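Local coordinates for protein hydrazine synthase gamma subunit (Candidatus Kuenenia stuttgartiensis, PDB 5C2V) that forms the subunit of hydrazine synthase that reduces nitric oxide to hydroxylamine, the first half-reaction of hydrazine synthesis, and carries two heme c groups, at residues C[120-125]-C[149-154]; C[278-283]-C[299-304]. All coordinates share one frame; numbering follows the deposited sequence.

Contact 1 and contact 2 lie on opposite sides of the chain's centre, about 33 Å apart between their centres, and do not touch. They share no helix, and each sits beside a different heme. Contact 1 is buried and joins the turn leading into helix 123-126 to the end of helix 141-152, at heme 1, which appears to lie in the active site. Contact 2 is partly buried and sets a 3-10 turn on helix 301-312, beside the heme that probably transfers electrons. Neither has a hydrogen bond across it. Contact 1 is mainly branched aliphatic packing with heme methyls; contact 2 adds a methionine that reaches a partly exposed glutamine amide.

Contact 1 (C[120-125]-C[149-154]); sequences SSLDRV and CYIRAL. With HEC (heme c), chain V.
Leu122 and Ile151 meet at one edge of heme c, close to the heme plane. Leu122 CD2 touches heme methyl CMA at 3.7 Å, and Ile151 CD1 touches heme methyl CMB at 3.8 Å. Val125 does otherwise and lies over a face. Its CG1 is 3.5 Å from heme C3A, above one pyrrole ring, on the side where water 1 binds the iron. His67, the axial protein ligand, binds the iron from the opposite face.

Leu122 is the link between the two segments. Its CG lies anti to the carbonyl carbon (chi1 -71°), and its methyls divide between heme and helix. While CD2 meets the heme edge, CD1 reaches Ile151 CG2 at 3.8 Å and Arg152 CG at 3.6 Å. The Leu122 and Ile151 side chains run past each other in opposite directions. Arg152 offers only its aliphatic stem here. Its chain bends at chi3 (65°), and NH1 is hydrogen-bonded to Ser36 O. Ser121 caps the following helix, its OG accepting a weak bond from Arg124 N.

Cys126, which is covalently bound to this heme, follows directly after Val125 and ties the helix to it. The contact therefore forms part of the apolar wall of the pocket of heme 1, which appears to lie in the active site. No polar bond joins the two segments; they meet by van der Waals fit alone.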
loop_
_atom_site.group_PDB
_atom_site.type_symbol
_atom_site.label_atom_id
_atom_site.label_comp_id
_atom_site.label_asym_id
_atom_site.label_seq_id
_atom_site.Cartn_x
_atom_site.Cartn_y
_atom_site.Cartn_z
ATOM N N SER C 120 36.595 41.672 22.932
ATOM C CA SER C 120 37.656 42.026 23.870
ATOM C C SER C 120 38.752 40.968 23.943
ATOM O O SER C 120 39.919 41.290 24.163
ATOM C CB SER C 120 37.070 42.263 25.264
ATOM O OG SER C 120 36.437 41.096 25.759
ATOM N N SER C 121 38.375 39.706 23.762
ATOM C CA SER C 121 39.336 38.612 23.837
ATOM C C SER C 121 39.128 37.595 22.723
ATOM O O SER C 121 38.029 37.458 22.190
ATOM C CB SER C 121 39.246 37.912 25.193
ATOM O OG SER C 121 37.967 37.334 25.384
ATOM N N LEU C 122 40.194 36.879 22.381
ATOM C CA LEU C 122 40.109 35.800 21.407
ATOM C C LEU C 122 39.286 34.645 21.962
ATOM O O LEU C 122 38.738 33.841 21.206
ATOM C CB LEU C 122 41.507 35.316 21.014
ATOM C CG LEU C 122 42.339 36.269 20.156
ATOM C CD1 LEU C 122 43.750 35.737 19.976
ATOM C CD2 LEU C 122 41.673 36.483 18.810
ATOM N N ASP C 123 39.203 34.570 23.288
ATOM C CA ASP C 123 38.423 33.533 23.955
ATOM C C ASP C 123 36.946 33.654 23.597
ATOM O O ASP C 123 36.253 32.651 23.435
ATOM C CB ASP C 123 38.595 33.611 25.474
ATOM C CG ASP C 123 40.036 33.826 25.891
ATOM O OD1 ASP C 123 40.922 33.815 25.013
ATOM O OD2 ASP C 123 40.284 33.997 27.103
ATOM N N ARG C 124 36.472 34.890 23.472
ATOM C CA ARG C 124 35.072 35.146 23.151
ATOM C C ARG C 124 34.770 34.888 21.678
ATOM O O ARG C 124 33.611 34.910 21.261
ATOM C CB ARG C 124 34.694 36.583 23.516
ATOM C CG ARG C 124 34.592 36.842 25.010
ATOM C CD ARG C 124 34.139 38.266 25.283
ATOM N NE ARG C 124 33.722 38.453 26.669
ATOM C CZ ARG C 124 33.175 39.570 27.140
ATOM N NH1 ARG C 124 32.978 40.604 26.333
ATOM N NH2 ARG C 124 32.824 39.652 28.416
ATOM N N VAL C 125 35.813 34.650 20.891
ATOM C CA VAL C 125 35.644 34.318 19.482
ATOM C C VAL C 125 35.497 32.810 19.299
ATOM O O VAL C 125 34.458 32.328 18.849
ATOM C CB VAL C 125 36.823 34.821 18.631
ATOM C CG1 VAL C 125 36.661 34.367 17.189
ATOM C CG2 VAL C 125 36.924 36.334 18.708
ATOM N N CYS C 149 46.121 30.122 22.751
ATOM C CA CYS C 149 47.578 30.148 22.715
ATOM C C CYS C 149 48.091 29.860 21.308
ATOM O O CYS C 149 49.059 30.472 20.857
ATOM C CB CYS C 149 48.169 29.144 23.706
ATOM S SG CYS C 149 48.003 29.614 25.445
ATOM N N TYR C 150 47.437 28.929 20.617
ATOM C CA TYR C 150 47.807 28.618 19.239
ATOM C C TYR C 150 47.547 29.803 18.318
ATOM O O TYR C 150 48.350 30.102 17.434
ATOM C CB TYR C 150 47.049 27.392 18.726
ATOM C CG TYR C 150 47.165 27.210 17.228
ATOM C CD1 TYR C 150 48.312 26.668 16.663
ATOM C CD2 TYR C 150 46.133 27.590 16.378
ATOM C CE1 TYR C 150 48.429 26.508 15.295
ATOM C CE2 TYR C 150 46.241 27.434 15.009
ATOM C CZ TYR C 150 47.390 26.891 14.472
ATOM O OH TYR C 150 47.500 26.733 13.109
ATOM N N ILE C 151 46.414 30.469 18.522
ATOM C CA ILE C 151 46.044 31.607 17.685
ATOM C C ILE C 151 46.992 32.788 17.886
ATOM O O ILE C 151 47.404 33.438 16.923
ATOM C CB ILE C 151 44.604 32.055 17.972
ATOM C CG1 ILE C 151 43.634 30.921 17.651
ATOM C CG2 ILE C 151 44.252 33.294 17.165
ATOM C CD1 ILE C 151 42.440 30.892 18.551
ATOM N N ARG C 152 47.341 33.054 19.140
ATOM C CA ARG C 152 48.233 34.159 19.474
ATOM C C ARG C 152 49.652 33.917 18.970
ATOM O O ARG C 152 50.407 34.861 18.736
ATOM C CB ARG C 152 48.249 34.386 20.989
ATOM C CG ARG C 152 46.938 34.920 21.544
ATOM C CD ARG C 152 46.859 34.770 23.055
ATOM N NE ARG C 152 47.859 35.574 23.754
ATOM C CZ ARG C 152 47.944 35.667 25.077
ATOM N NH1 ARG C 152 47.086 35.008 25.846
ATOM N NH2 ARG C 152 48.883 36.420 25.633
ATOM N N ALA C 153 50.008 32.648 18.797
ATOM C CA ALA C 153 51.360 32.275 18.397
ATOM C C ALA C 153 51.554 32.345 16.885
ATOM O O ALA C 153 52.648 32.091 16.381
ATOM C CB ALA C 153 51.690 30.881 18.903
ATOM N N LEU C 154 50.492 32.689 16.164
ATOM C CA LEU C 154 50.563 32.797 14.711
ATOM C C LEU C 154 51.193 34.118 14.281
ATOM O O LEU C 154 50.764 35.192 14.703
ATOM C CB LEU C 154 49.172 32.647 14.094
ATOM C CG LEU C 154 48.574 31.239 14.154
ATOM C CD1 LEU C 154 47.168 31.220 13.574
ATOM C CD2 LEU C 154 49.473 30.245 13.431
HETATM FE FE HEC V . 36.536 31.815 12.872
HETATM C CHA HEC V . 36.655 35.249 12.794
HETATM C CHB HEC V . 39.078 31.788 15.145
HETATM C CHC HEC V . 36.256 28.387 13.145
HETATM C CHD HEC V . 34.558 31.730 10.076
HETATM N NA HEC V . 37.639 33.267 13.829
HETATM C C1A HEC V . 37.585 34.626 13.598
HETATM C C2A HEC V . 38.669 35.256 14.335
HETATM C C3A HEC V . 39.333 34.288 14.987
HETATM C C4A HEC V . 38.698 33.024 14.677
HETATM C CMA HEC V . 40.561 34.441 15.914
HETATM C CAA HEC V . 38.968 36.777 14.362
HETATM C CBA HEC V . 40.343 37.094 13.774
HETATM C CGA HEC V . 40.614 38.574 13.856
HETATM O O1A HEC V . 39.698 39.335 14.260
HETATM O O2A HEC V . 41.752 38.993 13.515
HETATM N NB HEC V . 37.577 30.327 13.861
HETATM C C1B HEC V . 38.410 30.601 14.929
HETATM C C2B HEC V . 38.451 29.429 15.779
HETATM C C3B HEC V . 37.679 28.486 15.225
HETATM C C4B HEC V . 37.111 29.033 14.009
HETATM C CMB HEC V . 39.274 29.312 17.081
HETATM C CAB HEC V . 37.407 27.061 15.764
HETATM C CBB HEC V . 36.539 27.111 17.040
HETATM N NC HEC V . 35.598 30.325 11.795
HETATM C C1C HEC V . 35.579 28.979 12.101
HETATM C C2C HEC V . 34.621 28.332 11.228
HETATM C C3C HEC V . 34.261 29.225 10.297
HETATM C C4C HEC V . 34.796 30.518 10.688
HETATM C CMC HEC V . 34.441 26.799 11.132
HETATM C CAC HEC V . 33.312 28.974 9.100
HETATM C CBC HEC V . 31.878 28.696 9.603
HETATM N ND HEC V . 35.786 33.268 11.583
HETATM C C1D HEC V . 34.852 32.980 10.587
HETATM C C2D HEC V . 34.227 34.215 10.170
HETATM C C3D HEC V . 34.883 35.313 11.017
HETATM C C4D HEC V . 35.837 34.633 11.866
HETATM C CMD HEC V . 33.132 34.390 9.096
HETATM C CAD HEC V . 34.581 36.825 10.981
HETATM C CBD HEC V . 33.346 37.092 11.835
HETATM C CGD HEC V . 33.039 38.565 11.835
HETATM O O1D HEC V . 32.051 38.977 12.497
HETATM O O2D HEC V . 33.785 39.328 11.171
HETATM O O HOH W 1 34.919 32.247 14.135
#

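Contact 2 (C[278-283]-C[299-304]); sequences TLMDTI and LKQQEL
Met280 and Leu304 have the nearest CA atoms across the contact, 7.2 Å apart. Segment 278-283 is a 3-10 turn over residues 279-282. Asp281 N bonds Thr278 O at 2.9 Å, and Thr282 N bonds Leu279 O likewise. Segment 299-304 is extended at first and then enters helix 301-312. There Glu303 folds back, and its OE1 accepts from Lys300 N at 3.3 Å through the anti lone pair, with an N-H...O angle of 153°. No hydrogen bond joins the two segments.

Leu304 leaves its helix toward segment 278-283, and its two methyls meet different partners. Its CD1 meets Met280 CE at 3.6 Å, and its CD2 meets Ile283 CG2, also at 3.6 Å. The Ile283 and Leu304 side chains lie alongside each other, running opposite ways.

Helix 301-312 is the last helix of the chain, in the cytochrome c-like lobe that holds heme 2. The turn is fixed to the heme 2 site as well: Thr282 O is hydrogen-bonded to ND1 of His293, an axial ligand of that heme iron. Ile283 lies about 4 Å from the heme at the nearest atoms, and it also touches Leu307 and Leu311 farther along the helix. Ile283 thus bridges helix 301-312 and the heme.

Met280 sits at the outer side. CG is anti to the backbone N (chi1 179°), and a bend at chi2 (64°) carries the thioether toward the helix. SD passes Leu304 CB at 3.9 Å. CE then lies off the oxygen and nitrogen end of the Gln301 amide, tilted out of its plane and 3.5 Å from OE1. That OE1 takes a weak hydrogen bond from Gln305 NE2, one helical turn on.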
loop_
_atom_site.group_PDB
_atom_site.type_symbol
_atom_site.label_atom_id
_atom_site.label_comp_id
_atom_site.label_asym_id
_atom_site.label_seq_id
_atom_site.Cartn_x
_atom_site.Cartn_y
_atom_site.Cartn_z
ATOM N N THR C 278 39.320 42.135 -5.690
ATOM C CA THR C 278 40.762 42.317 -5.822
ATOM C C THR C 278 41.217 43.514 -4.994
ATOM O O THR C 278 40.395 44.321 -4.559
ATOM C CB THR C 278 41.192 42.520 -7.291
ATOM O OG1 THR C 278 40.492 43.638 -7.850
ATOM C CG2 THR C 278 40.895 41.274 -8.115
ATOM N N LEU C 279 42.525 43.614 -4.771
ATOM C CA LEU C 279 43.108 44.744 -4.051
ATOM C C LEU C 279 42.701 46.066 -4.694
ATOM O O LEU C 279 42.383 47.038 -4.004
ATOM C CB LEU C 279 44.632 44.621 -4.011
ATOM C CG LEU C 279 45.209 43.553 -3.081
ATOM C CD1 LEU C 279 46.660 43.261 -3.422
ATOM C CD2 LEU C 279 45.085 44.003 -1.635
ATOM N N MET C 280 42.702 46.077 -6.022
ATOM C CA MET C 280 42.313 47.242 -6.809
ATOM C C MET C 280 40.924 47.757 -6.433
ATOM O O MET C 280 40.664 48.959 -6.481
ATOM C CB MET C 280 42.358 46.895 -8.300
ATOM C CG MET C 280 41.943 48.021 -9.229
ATOM S SD MET C 280 43.056 49.437 -9.163
ATOM C CE MET C 280 42.278 50.514 -10.361
ATOM N N ASP C 281 40.041 46.842 -6.045
ATOM C CA ASP C 281 38.665 47.194 -5.713
ATOM C C ASP C 281 38.548 47.904 -4.363
ATOM O O ASP C 281 37.513 48.492 -4.057
ATOM C CB ASP C 281 37.780 45.946 -5.719
ATOM C CG ASP C 281 37.730 45.272 -7.078
ATOM O OD1 ASP C 281 37.055 45.805 -7.984
ATOM O OD2 ASP C 281 38.362 44.207 -7.238
ATOM N N THR C 282 39.611 47.858 -3.564
ATOM C CA THR C 282 39.619 48.524 -2.261
ATOM C C THR C 282 39.973 49.999 -2.420
ATOM O O THR C 282 40.037 50.753 -1.449
ATOM C CB THR C 282 40.617 47.868 -1.291
ATOM O OG1 THR C 282 41.942 47.959 -1.831
ATOM C CG2 THR C 282 40.267 46.408 -1.071
ATOM N N ILE C 283 40.189 50.391 -3.670
ATOM C CA ILE C 283 40.771 51.675 -4.032
ATOM C C ILE C 283 39.877 52.408 -5.030
ATOM O O ILE C 283 39.462 53.543 -4.796
ATOM C CB ILE C 283 42.186 51.498 -4.608
ATOM C CG1 ILE C 283 43.096 50.852 -3.562
ATOM C CG2 ILE C 283 42.755 52.827 -5.038
ATOM C CD1 ILE C 283 44.487 50.552 -4.059
ATOM N N LEU C 299 43.569 60.092 -8.566
ATOM C CA LEU C 299 44.563 59.162 -9.095
ATOM C C LEU C 299 44.030 58.511 -10.370
ATOM O O LEU C 299 42.823 58.488 -10.591
ATOM C CB LEU C 299 44.910 58.089 -8.056
ATOM C CG LEU C 299 45.503 58.480 -6.698
ATOM C CD1 LEU C 299 45.861 57.229 -5.910
ATOM C CD2 LEU C 299 46.723 59.380 -6.844
ATOM N N LYS C 300 44.915 57.996 -11.218
ATOM C CA LYS C 300 44.456 57.193 -12.348
ATOM C C LYS C 300 45.451 56.036 -12.561
ATOM O O LYS C 300 46.507 55.998 -11.931
ATOM C CB LYS C 300 44.237 58.094 -13.599
ATOM C CG LYS C 300 44.260 57.427 -14.984
ATOM C CD LYS C 300 43.010 57.735 -15.812
ATOM C CE LYS C 300 43.026 56.945 -17.116
ATOM N NZ LYS C 300 42.663 55.514 -16.894
ATOM N N GLN C 301 45.126 55.149 -13.495
ATOM C CA GLN C 301 45.472 53.734 -13.465
ATOM C C GLN C 301 46.900 53.324 -13.098
ATOM O O GLN C 301 47.071 52.386 -12.324
ATOM C CB GLN C 301 45.140 53.131 -14.829
ATOM C CG GLN C 301 45.036 51.624 -14.815
ATOM C CD GLN C 301 43.932 51.128 -13.895
ATOM O OE1 GLN C 301 44.029 50.045 -13.320
ATOM N NE2 GLN C 301 42.867 51.917 -13.759
ATOM N N GLN C 302 47.918 53.983 -13.643
ATOM C CA GLN C 302 49.293 53.573 -13.353
ATOM C C GLN C 302 49.596 53.745 -11.861
ATOM O O GLN C 302 50.209 52.874 -11.230
ATOM C CB GLN C 302 50.286 54.366 -14.205
ATOM C CG GLN C 302 51.474 53.545 -14.687
ATOM C CD GLN C 302 52.458 53.245 -13.580
ATOM O OE1 GLN C 302 52.875 54.142 -12.849
ATOM N NE2 GLN C 302 52.831 51.977 -13.444
ATOM N N GLU C 303 49.136 54.860 -11.303
ATOM C CA GLU C 303 49.272 55.131 -9.875
ATOM C C GLU C 303 48.566 54.070 -9.034
ATOM O O GLU C 303 49.120 53.572 -8.054
ATOM C CB GLU C 303 48.712 56.514 -9.539
ATOM C CG GLU C 303 49.491 57.670 -10.142
ATOM C CD GLU C 303 48.899 59.018 -9.785
ATOM O OE1 GLU C 303 47.721 59.260 -10.123
ATOM O OE2 GLU C 303 49.609 59.836 -9.162
ATOM N N LEU C 304 47.341 53.738 -9.426
ATOM C CA LEU C 304 46.531 52.761 -8.707
ATOM C C LEU C 304 47.177 51.377 -8.732
ATOM O O LEU C 304 47.185 50.666 -7.725
ATOM C CB LEU C 304 45.124 52.704 -9.307
ATOM C CG LEU C 304 44.389 54.048 -9.351
ATOM C CD1 LEU C 304 43.180 53.994 -10.272
ATOM C CD2 LEU C 304 43.979 54.486 -7.955
#